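Local atomic coordinates of glutathione transferase o1 (Bombyx mori, PDB entry 3RBT), a protein that probably catalyses glutathione-dependent transferase and dehydroascorbate reductase reactions, as expected of an Omega-class member of the glutathione transferase superfamily. Residues A[124-129]-A[177-182]; A[37-42]-A[183-188]; A[78-83]-A[96-101]; A[28-33]-A[86-91]. All coordinates share one frame; numbering follows the deposited sequence.

Contact 1: residues A[124-129]-A[177-182]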
# COMPACT_ATOMS: atom_id res chain seq x y z
N GLU A 124 -4.53 1.63 -5.57
CA GLU A 124 -3.23 1.26 -6.12
C GLU A 124 -3.19 1.44 -7.64
O GLU A 124 -2.27 2.07 -8.16
CB GLU A 124 -2.86 -0.17 -5.70
CG GLU A 124 -1.52 -0.64 -6.24
CD GLU A 124 -0.31 0.05 -5.60
OE1 GLU A 124 0.79 -0.05 -6.20
OE2 GLU A 124 -0.45 0.66 -4.52
N ARG A 125 -4.19 0.89 -8.34
CA ARG A 125 -4.35 1.12 -9.78
C ARG A 125 -4.30 2.60 -10.20
O ARG A 125 -3.72 2.93 -11.24
CB ARG A 125 -5.66 0.51 -10.27
CG ARG A 125 -5.57 -0.95 -10.63
CD ARG A 125 -6.96 -1.57 -10.69
NE ARG A 125 -6.90 -3.02 -10.63
CZ ARG A 125 -7.84 -3.79 -10.07
NH1 ARG A 125 -8.91 -3.24 -9.50
NH2 ARG A 125 -7.70 -5.11 -10.06
N PHE A 126 -4.91 3.47 -9.39
CA PHE A 126 -4.92 4.92 -9.66
C PHE A 126 -3.52 5.53 -9.70
O PHE A 126 -3.33 6.59 -10.31
CB PHE A 126 -5.80 5.65 -8.63
CG PHE A 126 -6.21 7.07 -9.04
CD1 PHE A 126 -7.23 7.27 -9.97
CD2 PHE A 126 -5.61 8.18 -8.46
CE1 PHE A 126 -7.63 8.57 -10.34
CE2 PHE A 126 -5.99 9.49 -8.82
CZ PHE A 126 -7.00 9.69 -9.75
N ASN A 127 -2.54 4.87 -9.08
CA ASN A 127 -1.16 5.38 -9.11
C ASN A 127 -0.60 5.58 -10.52
O ASN A 127 0.31 6.40 -10.72
CB ASN A 127 -0.21 4.47 -8.30
CG ASN A 127 -0.37 4.65 -6.81
OD1 ASN A 127 -0.84 5.69 -6.32
ND2 ASN A 127 0.01 3.62 -6.06
N GLU A 128 -1.14 4.84 -11.49
CA GLU A 128 -0.72 4.98 -12.89
C GLU A 128 -1.20 6.32 -13.49
O GLU A 128 -0.48 6.95 -14.28
CB GLU A 128 -1.16 3.76 -13.73
CG GLU A 128 -0.46 2.45 -13.30
CD GLU A 128 -0.86 1.22 -14.11
OE1 GLU A 128 -1.99 1.17 -14.63
OE2 GLU A 128 -0.03 0.29 -14.21
N LEU A 129 -2.38 6.77 -13.07
CA LEU A 129 -2.90 8.08 -13.47
C LEU A 129 -2.06 9.18 -12.82
O LEU A 129 -1.71 10.17 -13.46
CB LEU A 129 -4.39 8.19 -13.12
CG LEU A 129 -5.30 9.42 -13.35
CD1 LEU A 129 -4.73 10.45 -14.28
CD2 LEU A 129 -6.66 8.98 -13.86
N TYR A 177 -12.86 10.22 -2.48
CA TYR A 177 -11.98 11.27 -1.99
C TYR A 177 -10.49 10.98 -2.23
O TYR A 177 -9.71 11.91 -2.45
CB TYR A 177 -12.23 11.56 -0.50
CG TYR A 177 -13.59 12.19 -0.20
CD1 TYR A 177 -14.49 11.57 0.66
CD2 TYR A 177 -13.95 13.41 -0.77
CE1 TYR A 177 -15.72 12.14 0.94
CE2 TYR A 177 -15.18 13.99 -0.49
CZ TYR A 177 -16.06 13.35 0.36
OH TYR A 177 -17.28 13.93 0.63
N MET A 178 -10.09 9.71 -2.17
CA MET A 178 -8.70 9.31 -2.43
C MET A 178 -8.27 9.69 -3.85
O MET A 178 -7.13 10.06 -4.09
CB MET A 178 -8.50 7.80 -2.23
CG MET A 178 -8.51 7.32 -0.76
SD MET A 178 -7.49 8.30 0.37
CE MET A 178 -5.90 7.54 0.18
N VAL A 179 -9.21 9.58 -4.78
CA VAL A 179 -8.97 9.74 -6.20
C VAL A 179 -9.14 11.20 -6.66
O VAL A 179 -8.49 11.65 -7.62
CB VAL A 179 -9.94 8.77 -6.94
CG1 VAL A 179 -10.56 9.36 -8.14
CG2 VAL A 179 -9.25 7.42 -7.22
N TRP A 180 -9.98 11.94 -5.95
CA TRP A 180 -10.39 13.28 -6.38
C TRP A 180 -9.27 14.29 -6.65
O TRP A 180 -9.32 14.98 -7.67
CB TRP A 180 -11.44 13.90 -5.44
CG TRP A 180 -11.95 15.19 -6.00
CD1 TRP A 180 -11.74 16.44 -5.51
CD2 TRP A 180 -12.71 15.36 -7.21
NE1 TRP A 180 -12.34 17.38 -6.33
CE2 TRP A 180 -12.93 16.73 -7.38
CE3 TRP A 180 -13.21 14.46 -8.17
CZ2 TRP A 180 -13.67 17.24 -8.47
CZ3 TRP A 180 -13.91 14.97 -9.25
CH2 TRP A 180 -14.14 16.35 -9.39
N PRO A 181 -8.27 14.41 -5.74
CA PRO A 181 -7.29 15.48 -5.96
C PRO A 181 -6.69 15.51 -7.37
O PRO A 181 -6.59 16.58 -7.96
CB PRO A 181 -6.23 15.18 -4.89
CG PRO A 181 -7.01 14.60 -3.79
CD PRO A 181 -7.99 13.70 -4.48
N TRP A 182 -6.34 14.35 -7.92
CA TRP A 182 -5.78 14.28 -9.27
C TRP A 182 -6.82 14.57 -10.34
O TRP A 182 -6.53 15.26 -11.31
CB TRP A 182 -5.05 12.95 -9.51
CG TRP A 182 -3.81 12.89 -8.65
CD1 TRP A 182 -2.54 13.26 -9.01
CD2 TRP A 182 -3.74 12.47 -7.29
NE1 TRP A 182 -1.68 13.09 -7.95
CE2 TRP A 182 -2.39 12.60 -6.88
CE3 TRP A 182 -4.68 11.98 -6.37
CZ2 TRP A 182 -1.97 12.26 -5.59
CZ3 TRP A 182 -4.25 11.65 -5.09
CH2 TRP A 182 -2.91 11.80 -4.72
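Phe126 of helix 113-138 pushes its ring against Val179 and Trp182 of helix 174-186, and following it outward shows how one aromatic side chain can join two helices of the helical C-terminal domain of a glutathione transferase. With CG anti to the backbone N (chi1 -163°), the ring is directed toward the neighbouring helix. CB of Phe126 makes only a loose start, 4.1 Å from Val179 CG2. Beyond it that same methyl settles over one face of the ring: CG2 of Val179 lies 3.5 Å from the phenyl centroid of Phe126 and 17° off its normal, a CH-pi contact in which CD1 is the nearest ring carbon. Leu129 CB, from the same helix as Phe126, sits over the opposite face. Farther out, CE1 is shared by both Val179 methyls, with CG1 of Val179 at 3.7 Å from CE1 of Phe126. At the outer edge CE2 of Phe126 meets Trp182 CB at 3.7 Å, near the phenyl plane, and also touches CE3 of the obliquely turned indole. The tip, CZ of Phe126, comes to 3.3 Å from the backbone O of Val179. Phe155 adds an edge-to-face partner from helix 145-162. Replacing Phe126 by alanine removes the ring, and Val179 CG2 would probably lose its aromatic face while a gap opened beside Trp182 CB. All three residues are buried and the side-chain contacts are apolar; cohesion between the helices at this point therefore rests on shape and dispersion, with a slight polar element at most where the ring's C-H rim faces the Val179 carbonyl.

Contact 2: residues A[37-42]-A[183-188]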
# COMPACT_ATOMS: atom_id res chain seq x y z
N TYR A 37 -1.39 14.86 -2.42
CA TYR A 37 -1.39 13.89 -1.31
C TYR A 37 -1.90 14.52 -0.01
O TYR A 37 -2.62 13.88 0.77
CB TYR A 37 -0.00 13.28 -1.11
CG TYR A 37 0.43 12.39 -2.27
CD1 TYR A 37 -0.05 11.08 -2.39
CD2 TYR A 37 1.30 12.88 -3.26
CE1 TYR A 37 0.34 10.26 -3.47
CE2 TYR A 37 1.70 12.06 -4.33
CZ TYR A 37 1.22 10.76 -4.42
OH TYR A 37 1.61 9.98 -5.48
N GLY A 38 -1.55 15.80 0.19
CA GLY A 38 -2.13 16.59 1.28
C GLY A 38 -3.60 16.90 1.04
O GLY A 38 -4.39 16.88 1.97
N HIS A 39 -3.95 17.21 -0.21
CA HIS A 39 -5.35 17.47 -0.62
C HIS A 39 -6.24 16.28 -0.22
O HIS A 39 -7.31 16.47 0.37
CB HIS A 39 -5.40 17.71 -2.13
CG HIS A 39 -6.71 18.27 -2.63
ND1 HIS A 39 -6.87 18.73 -3.92
CD2 HIS A 39 -7.91 18.45 -2.01
CE1 HIS A 39 -8.11 19.15 -4.08
NE2 HIS A 39 -8.76 18.99 -2.94
N ARG A 40 -5.78 15.08 -0.53
CA ARG A 40 -6.35 13.82 -0.06
C ARG A 40 -6.69 13.79 1.42
O ARG A 40 -7.81 13.45 1.81
CB ARG A 40 -5.35 12.69 -0.30
CG ARG A 40 -5.63 11.83 -1.46
CD ARG A 40 -4.72 10.60 -1.40
NE ARG A 40 -4.98 9.76 -2.57
CZ ARG A 40 -4.20 8.77 -2.98
NH1 ARG A 40 -3.09 8.46 -2.33
NH2 ARG A 40 -4.56 8.09 -4.06
N VAL A 41 -5.69 14.09 2.24
CA VAL A 41 -5.85 14.07 3.68
C VAL A 41 -6.78 15.20 4.14
O VAL A 41 -7.58 15.00 5.06
CB VAL A 41 -4.49 14.12 4.42
CG1 VAL A 41 -4.70 14.08 5.93
CG2 VAL A 41 -3.60 12.94 3.98
N LEU A 42 -6.69 16.37 3.51
CA LEU A 42 -7.63 17.46 3.82
C LEU A 42 -9.09 17.06 3.56
O LEU A 42 -9.97 17.38 4.36
CB LEU A 42 -7.29 18.75 3.05
CG LEU A 42 -6.02 19.50 3.49
CD1 LEU A 42 -5.63 20.57 2.46
CD2 LEU A 42 -6.20 20.12 4.88
N VAL A 183 -8.04 14.08 -10.13
CA VAL A 183 -9.14 14.35 -11.07
C VAL A 183 -9.43 15.86 -11.17
O VAL A 183 -9.60 16.40 -12.27
CB VAL A 183 -10.40 13.52 -10.73
CG1 VAL A 183 -11.56 13.90 -11.64
CG2 VAL A 183 -10.10 12.04 -10.88
N GLU A 184 -9.48 16.55 -10.03
CA GLU A 184 -9.74 17.99 -10.02
C GLU A 184 -8.65 18.76 -10.79
O GLU A 184 -8.95 19.74 -11.48
CB GLU A 184 -9.80 18.50 -8.59
CG GLU A 184 -10.46 19.85 -8.44
CD GLU A 184 -10.46 20.28 -6.99
OE1 GLU A 184 -9.46 20.89 -6.55
OE2 GLU A 184 -11.47 20.00 -6.30
N ARG A 185 -7.40 18.31 -10.64
CA ARG A 185 -6.26 18.89 -11.34
C ARG A 185 -6.33 18.70 -12.86
O ARG A 185 -5.91 19.58 -13.60
CB ARG A 185 -4.94 18.35 -10.79
CG ARG A 185 -4.56 19.00 -9.47
CD ARG A 185 -3.54 18.19 -8.68
NE ARG A 185 -3.16 18.93 -7.47
CZ ARG A 185 -3.91 19.03 -6.38
NH1 ARG A 185 -5.10 18.44 -6.32
NH2 ARG A 185 -3.49 19.74 -5.34
N LEU A 186 -6.88 17.57 -13.30
CA LEU A 186 -6.99 17.28 -14.74
C LEU A 186 -7.75 18.33 -15.53
O LEU A 186 -7.42 18.59 -16.69
CB LEU A 186 -7.60 15.90 -14.99
CG LEU A 186 -6.78 14.70 -14.50
CD1 LEU A 186 -7.49 13.39 -14.79
CD2 LEU A 186 -5.37 14.71 -15.10
N TYR A 187 -8.76 18.95 -14.90
CA TYR A 187 -9.54 20.01 -15.54
C TYR A 187 -8.67 21.17 -16.06
O TYR A 187 -9.09 21.90 -16.96
CB TYR A 187 -10.64 20.54 -14.60
CG TYR A 187 -11.74 19.54 -14.26
CD1 TYR A 187 -12.75 19.23 -15.17
CD2 TYR A 187 -11.78 18.94 -13.01
CE1 TYR A 187 -13.77 18.32 -14.85
CE2 TYR A 187 -12.79 18.03 -12.67
CZ TYR A 187 -13.77 17.73 -13.60
OH TYR A 187 -14.76 16.84 -13.25
N LEU A 188 -7.47 21.35 -15.50
CA LEU A 188 -6.56 22.39 -15.98
C LEU A 188 -6.24 22.20 -17.47
O LEU A 188 -5.94 23.16 -18.17
CB LEU A 188 -5.26 22.45 -15.14
CG LEU A 188 -4.18 21.36 -15.25
CD1 LEU A 188 -3.28 21.56 -16.46
CD2 LEU A 188 -3.33 21.30 -13.99
O HOH W 1 -11.16 19.66 -3.59
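His39 sends CG anti to its backbone N (chi1 -168°), while Arg185 starts out anti to its carbonyl carbon and runs extended from CG to NE, and the two side chains slide past each other in opposite directions until their polar ends meet. The setting is the interface between the thioredoxin-like N-terminal domain, which supplies helix 36-47, and the helical C-terminal domain, which supplies helix 174-186. Arg185 NH1 donates to His39 ND1 over 3.0 Å, almost straight at 176°. The bond lies close to both the imidazole and the guanidinium planes, although these are turned 58° apart. NH1 also reaches the O of Pro181, NE bonds to Tyr234 OH and NH2 to Met34 O, so the guanidinium is fixed on several sides. Glu184 crosses the histidine at about a right angle, its OE1 3.3 Å from His39 CE1 at the ring edge; that oxygen is also held by Tyr230 OH. A leucine in place of His39 would probably leave Arg185 NH1 without its interdomain acceptor and break the water link to Glu184. In that link one water stands 2.6 Å from His39 NE2 and donates to Glu184 OE2 at 2.7 Å.

Contact 3: residues A[78-83]-A[96-101]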
# COMPACT_ATOMS: atom_id res chain seq x y z
N LEU A 78 0.66 13.95 9.13
CA LEU A 78 -0.38 14.20 10.10
C LEU A 78 0.21 13.95 11.48
O LEU A 78 0.66 12.84 11.79
CB LEU A 78 -1.61 13.31 9.85
CG LEU A 78 -2.81 13.49 10.79
CD1 LEU A 78 -3.59 14.78 10.52
CD2 LEU A 78 -3.74 12.28 10.73
N GLU A 79 0.21 15.00 12.30
CA GLU A 79 0.69 14.90 13.67
C GLU A 79 -0.52 14.72 14.57
O GLU A 79 -1.48 15.48 14.49
CB GLU A 79 1.49 16.15 14.08
CG GLU A 79 2.21 16.02 15.44
CD GLU A 79 3.10 17.21 15.76
OE1 GLU A 79 2.76 18.35 15.38
OE2 GLU A 79 4.15 17.01 16.40
N ILE A 80 -0.45 13.71 15.44
CA ILE A 80 -1.59 13.28 16.25
C ILE A 80 -1.15 13.13 17.71
O ILE A 80 0.04 12.92 17.98
CB ILE A 80 -2.19 11.94 15.72
CG1 ILE A 80 -1.13 10.83 15.68
CG2 ILE A 80 -2.79 12.13 14.31
CD1 ILE A 80 -1.71 9.43 15.64
N PRO A 81 -2.08 13.28 18.66
CA PRO A 81 -1.74 12.95 20.05
C PRO A 81 -1.72 11.44 20.21
O PRO A 81 -2.52 10.74 19.59
CB PRO A 81 -2.88 13.55 20.87
CG PRO A 81 -3.68 14.39 19.93
CD PRO A 81 -3.42 13.90 18.55
N THR A 82 -0.78 10.94 21.01
CA THR A 82 -0.78 9.53 21.38
C THR A 82 -0.59 9.42 22.89
O THR A 82 -0.39 10.44 23.56
CB THR A 82 0.31 8.70 20.64
OG1 THR A 82 1.59 8.95 21.23
CG2 THR A 82 0.35 9.01 19.13
N ASP A 83 -0.62 8.19 23.40
CA ASP A 83 -0.38 7.91 24.83
C ASP A 83 1.02 8.32 25.27
O ASP A 83 1.24 8.66 26.44
CB ASP A 83 -0.58 6.43 25.12
CG ASP A 83 -2.03 6.03 25.20
OD1 ASP A 83 -2.90 6.90 25.46
OD2 ASP A 83 -2.32 4.82 25.00
N CYS A 96 -5.09 8.35 6.01
CA CYS A 96 -6.52 8.40 5.81
C CYS A 96 -7.21 7.19 6.42
O CYS A 96 -8.31 7.33 6.96
CB CYS A 96 -6.85 8.52 4.32
SG CYS A 96 -6.43 10.13 3.58
N ASP A 97 -6.57 6.02 6.34
CA ASP A 97 -7.10 4.79 6.93
C ASP A 97 -7.06 4.85 8.46
O ASP A 97 -8.01 4.42 9.12
CB ASP A 97 -6.37 3.54 6.41
CG ASP A 97 -6.72 3.22 4.94
OD1 ASP A 97 -7.67 3.83 4.40
OD2 ASP A 97 -6.06 2.36 4.34
N TYR A 98 -5.98 5.42 9.00
CA TYR A 98 -5.89 5.69 10.44
C TYR A 98 -7.11 6.51 10.89
O TYR A 98 -7.78 6.15 11.84
CB TYR A 98 -4.59 6.42 10.81
CG TYR A 98 -4.67 7.00 12.20
CD1 TYR A 98 -4.50 6.18 13.31
CD2 TYR A 98 -4.99 8.34 12.40
CE1 TYR A 98 -4.60 6.70 14.60
CE2 TYR A 98 -5.09 8.86 13.69
CZ TYR A 98 -4.90 8.04 14.78
OH TYR A 98 -5.01 8.54 16.06
N LEU A 99 -7.37 7.61 10.18
CA LEU A 99 -8.48 8.50 10.50
C LEU A 99 -9.82 7.80 10.42
O LEU A 99 -10.69 8.03 11.27
CB LEU A 99 -8.48 9.73 9.58
CG LEU A 99 -7.24 10.64 9.71
CD1 LEU A 99 -7.25 11.71 8.63
CD2 LEU A 99 -7.20 11.27 11.12
N ASP A 100 -10.00 6.93 9.42
CA ASP A 100 -11.27 6.23 9.26
C ASP A 100 -11.54 5.18 10.34
O ASP A 100 -12.70 4.91 10.68
CB ASP A 100 -11.42 5.61 7.87
CG ASP A 100 -12.88 5.43 7.48
OD1 ASP A 100 -13.68 6.34 7.77
OD2 ASP A 100 -13.22 4.41 6.87
N GLU A 101 -10.46 4.59 10.87
CA GLU A 101 -10.51 3.63 11.99
C GLU A 101 -10.62 4.31 13.36
O GLU A 101 -11.39 3.88 14.22
CB GLU A 101 -9.24 2.77 11.99
CG GLU A 101 -9.16 1.76 10.88
CD GLU A 101 -7.84 1.00 10.85
OE1 GLU A 101 -7.66 0.22 9.90
OE2 GLU A 101 -6.98 1.17 11.73
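Leu78 and Leu99 supply the purely aliphatic part of this contact, reaching toward each other tip to tip with their CD2 methyls 3.6 Å apart. CG of Leu99 stands 4.0 Å from the same methyl of Leu78, so a single branch of the strand residue does the touching.

The second kind of interaction is aliphatic against aromatic. Ile80 and Tyr98 come from opposite directions, and CD1 of Ile80 meets the phenol end of the ring, 3.6 Å from Tyr98 CZ and 3.4 Å from Tyr98 OH. With CG1 between the backbone N and the carbonyl carbon (chi1 57°), Ile80 turns CD1 onto that end while its CG2 stays 4.0 Å from Tyr98 CE2. Both aliphatic residues approach the tyrosine obliquely, Leu78 CD2 being a distant neighbour of its CD2.

Such packing is how the closing beta-beta-alpha unit of the thioredoxin-like domain is built: strand 77-80 and strand 87-89 are followed by helix 92-102, which, with helix 36-47, packs on one side of the sheet. The axes of segments 78-80 and 96-101 pass 11.2 Å apart, at 37°.

The second subunit extends the packing, its Pro113 lying on Tyr98 and its Tyr114 on Ile80. Polar interactions with that subunit are salt bridges from the same helix, Asp97 to its Arg120 and Glu101 to its Lys116.

Contact 4: residues A[28-33]-A[86-91]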
# COMPACT_ATOMS: atom_id res chain seq x y z
N ARG A 28 -2.93 18.03 13.48
CA ARG A 28 -2.10 18.97 12.73
C ARG A 28 -1.58 18.35 11.44
O ARG A 28 -0.88 17.34 11.47
CB ARG A 28 -0.93 19.44 13.59
CG ARG A 28 -0.07 20.54 12.95
CD ARG A 28 1.05 20.95 13.91
NE ARG A 28 0.55 21.68 15.08
CZ ARG A 28 1.06 21.60 16.31
NH1 ARG A 28 2.09 20.81 16.57
NH2 ARG A 28 0.52 22.33 17.28
N LEU A 29 -1.92 18.97 10.31
CA LEU A 29 -1.40 18.54 9.03
C LEU A 29 -0.28 19.46 8.54
O LEU A 29 -0.47 20.67 8.39
CB LEU A 29 -2.51 18.45 7.98
CG LEU A 29 -2.14 17.76 6.65
CD1 LEU A 29 -1.90 16.27 6.84
CD2 LEU A 29 -3.19 18.01 5.57
N TYR A 30 0.90 18.87 8.33
CA TYR A 30 2.00 19.51 7.63
C TYR A 30 1.85 19.22 6.14
O TYR A 30 1.88 18.07 5.71
CB TYR A 30 3.35 19.00 8.13
CG TYR A 30 3.66 19.32 9.58
CD1 TYR A 30 3.26 18.46 10.60
CD2 TYR A 30 4.38 20.47 9.93
CE1 TYR A 30 3.54 18.74 11.94
CE2 TYR A 30 4.66 20.76 11.27
CZ TYR A 30 4.24 19.88 12.26
OH TYR A 30 4.51 20.13 13.59
N HIS A 31 1.68 20.29 5.36
CA HIS A 31 1.19 20.20 4.00
C HIS A 31 1.87 21.24 3.13
O HIS A 31 2.03 22.39 3.55
CB HIS A 31 -0.33 20.41 4.01
CG HIS A 31 -0.95 20.66 2.67
ND1 HIS A 31 -0.98 19.71 1.67
CD2 HIS A 31 -1.60 21.75 2.19
CE1 HIS A 31 -1.61 20.21 0.62
NE2 HIS A 31 -2.00 21.44 0.91
N VAL A 32 2.33 20.83 1.95
CA VAL A 32 2.81 21.80 0.97
C VAL A 32 1.63 22.25 0.09
O VAL A 32 0.96 21.42 -0.51
CB VAL A 32 3.92 21.23 0.06
CG1 VAL A 32 4.29 22.25 -1.01
CG2 VAL A 32 5.13 20.85 0.88
N ASP A 33 1.41 23.56 0.02
CA ASP A 33 0.32 24.13 -0.76
C ASP A 33 0.26 23.50 -2.15
O ASP A 33 1.28 23.37 -2.81
CB ASP A 33 0.48 25.65 -0.85
CG ASP A 33 -0.75 26.40 -0.38
OD1 ASP A 33 -1.79 25.75 -0.13
OD2 ASP A 33 -0.68 27.64 -0.25
N ASP A 86 3.00 13.47 21.17
CA ASP A 86 2.66 13.80 19.78
C ASP A 86 3.54 13.04 18.78
O ASP A 86 4.76 12.99 18.93
CB ASP A 86 2.76 15.30 19.55
CG ASP A 86 1.75 16.10 20.36
OD1 ASP A 86 0.95 15.49 21.12
OD2 ASP A 86 1.76 17.34 20.23
N ARG A 87 2.90 12.45 17.78
CA ARG A 87 3.60 11.62 16.80
C ARG A 87 3.28 12.01 15.37
O ARG A 87 2.14 12.36 15.03
CB ARG A 87 3.31 10.13 17.02
CG ARG A 87 3.85 9.54 18.32
CD ARG A 87 5.37 9.59 18.43
NE ARG A 87 5.81 9.14 19.75
CZ ARG A 87 6.16 9.94 20.75
NH1 ARG A 87 6.16 11.26 20.60
NH2 ARG A 87 6.53 9.43 21.92
N PHE A 88 4.30 11.92 14.53
CA PHE A 88 4.14 12.05 13.09
C PHE A 88 3.57 10.76 12.51
O PHE A 88 4.00 9.66 12.87
CB PHE A 88 5.50 12.35 12.44
CG PHE A 88 5.91 13.80 12.47
CD1 PHE A 88 6.87 14.27 11.56
CD2 PHE A 88 5.35 14.70 13.37
CE1 PHE A 88 7.28 15.60 11.56
CE2 PHE A 88 5.75 16.04 13.38
CZ PHE A 88 6.72 16.49 12.47
N LEU A 89 2.58 10.90 11.64
CA LEU A 89 2.09 9.79 10.82
C LEU A 89 2.34 10.13 9.37
O LEU A 89 2.07 11.25 8.93
CB LEU A 89 0.60 9.55 11.04
CG LEU A 89 0.15 8.53 12.11
CD1 LEU A 89 -1.37 8.33 12.05
CD2 LEU A 89 0.85 7.21 11.92
N PHE A 90 2.87 9.15 8.63
CA PHE A 90 3.27 9.34 7.24
C PHE A 90 2.41 8.52 6.28
O PHE A 90 1.72 7.59 6.70
CB PHE A 90 4.75 8.94 7.05
CG PHE A 90 5.72 9.69 7.91
CD1 PHE A 90 6.34 9.07 8.99
CD2 PHE A 90 6.04 11.02 7.64
CE1 PHE A 90 7.25 9.76 9.80
CE2 PHE A 90 6.94 11.73 8.44
CZ PHE A 90 7.55 11.09 9.52
N GLU A 91 2.50 8.88 4.99
CA GLU A 91 1.87 8.17 3.87
C GLU A 91 0.35 8.35 3.81
O GLU A 91 -0.36 7.89 4.72
CB GLU A 91 2.28 6.69 3.83
CG GLU A 91 3.77 6.46 3.62
CD GLU A 91 4.11 5.03 3.24
OE1 GLU A 91 3.19 4.29 2.82
OE2 GLU A 91 5.31 4.64 3.36
O HOH W 2 3.60 18.90 18.59
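Asp86 OD2 is gripped by the backbone N of Leu23 and by a water, 2.9 Å from OD2, that probably donates to it and, more weakly, accepts from Arg28 NH1 at 3.2 Å. That water spans two strands that are not neighbours: in the mixed sheet of the thioredoxin-like domain, strand 77-80 runs between strands 27-31 and 87-89, antiparallel to both. The charged groups do not meet directly, since Arg28 NH1 and Asp86 OD2 are 5.1 Å apart. The arginine has closer acidic partners, with NH1 paired to Glu79 on the middle strand and NE to Glu53 on strand 52-56, the neighbour on the other side.

Direct touch across the middle strand is left to two aromatic rings. Tyr30 and Phe88 each place CG anti to the carbonyl carbon, with chi1 of -64° and -83°, and the two side chains cross at about a right angle over that strand. Their centroids are 5.3 Å apart and the planes meet obliquely at 47°, with CE1 of Tyr30 lying 3.8 Å from CE2 of Phe88. Tyr30 OH bonds to Glu79 OE1, the oxygen that also pairs with Arg28, which helps to fix the turn of the tyrosine; Phe66 meets the same ring. At the other side of the pair, Phe90 CZ lies in the plane of the Phe88 ring, at its edge. Beside them Arg87 folds back on the residue before it, NH1 donating to the O of Asp86 at 2.8 Å from above the carbonyl plane.

How the contacts relate
The four contacts fall into two neighbouring pairs joined by helix 36-47. Contacts 1 and 2, with centres about 9 Å apart, share helix 174-186, and Arg40 ties them through a probable hydrogen bond from its NE to Met178 O (2.7 Å). Contacts 3 and 4, about 10 Å apart, use one sheet, where Leu89 N and Leu78 O are 2.7 Å apart. Contact 2 links the pairs: Val41 CG1 packs 3.7 Å from Leu29 CD1 of contact 4, and Cys96 of contact 3 lies beside Val41. Contacts 1, 3 and 4 also touch the second subunit. Helix 36-47 begins near Asn35, probably the position of the catalytic cysteine in Omega relatives, so contact 2 probably lies near the glutathione site.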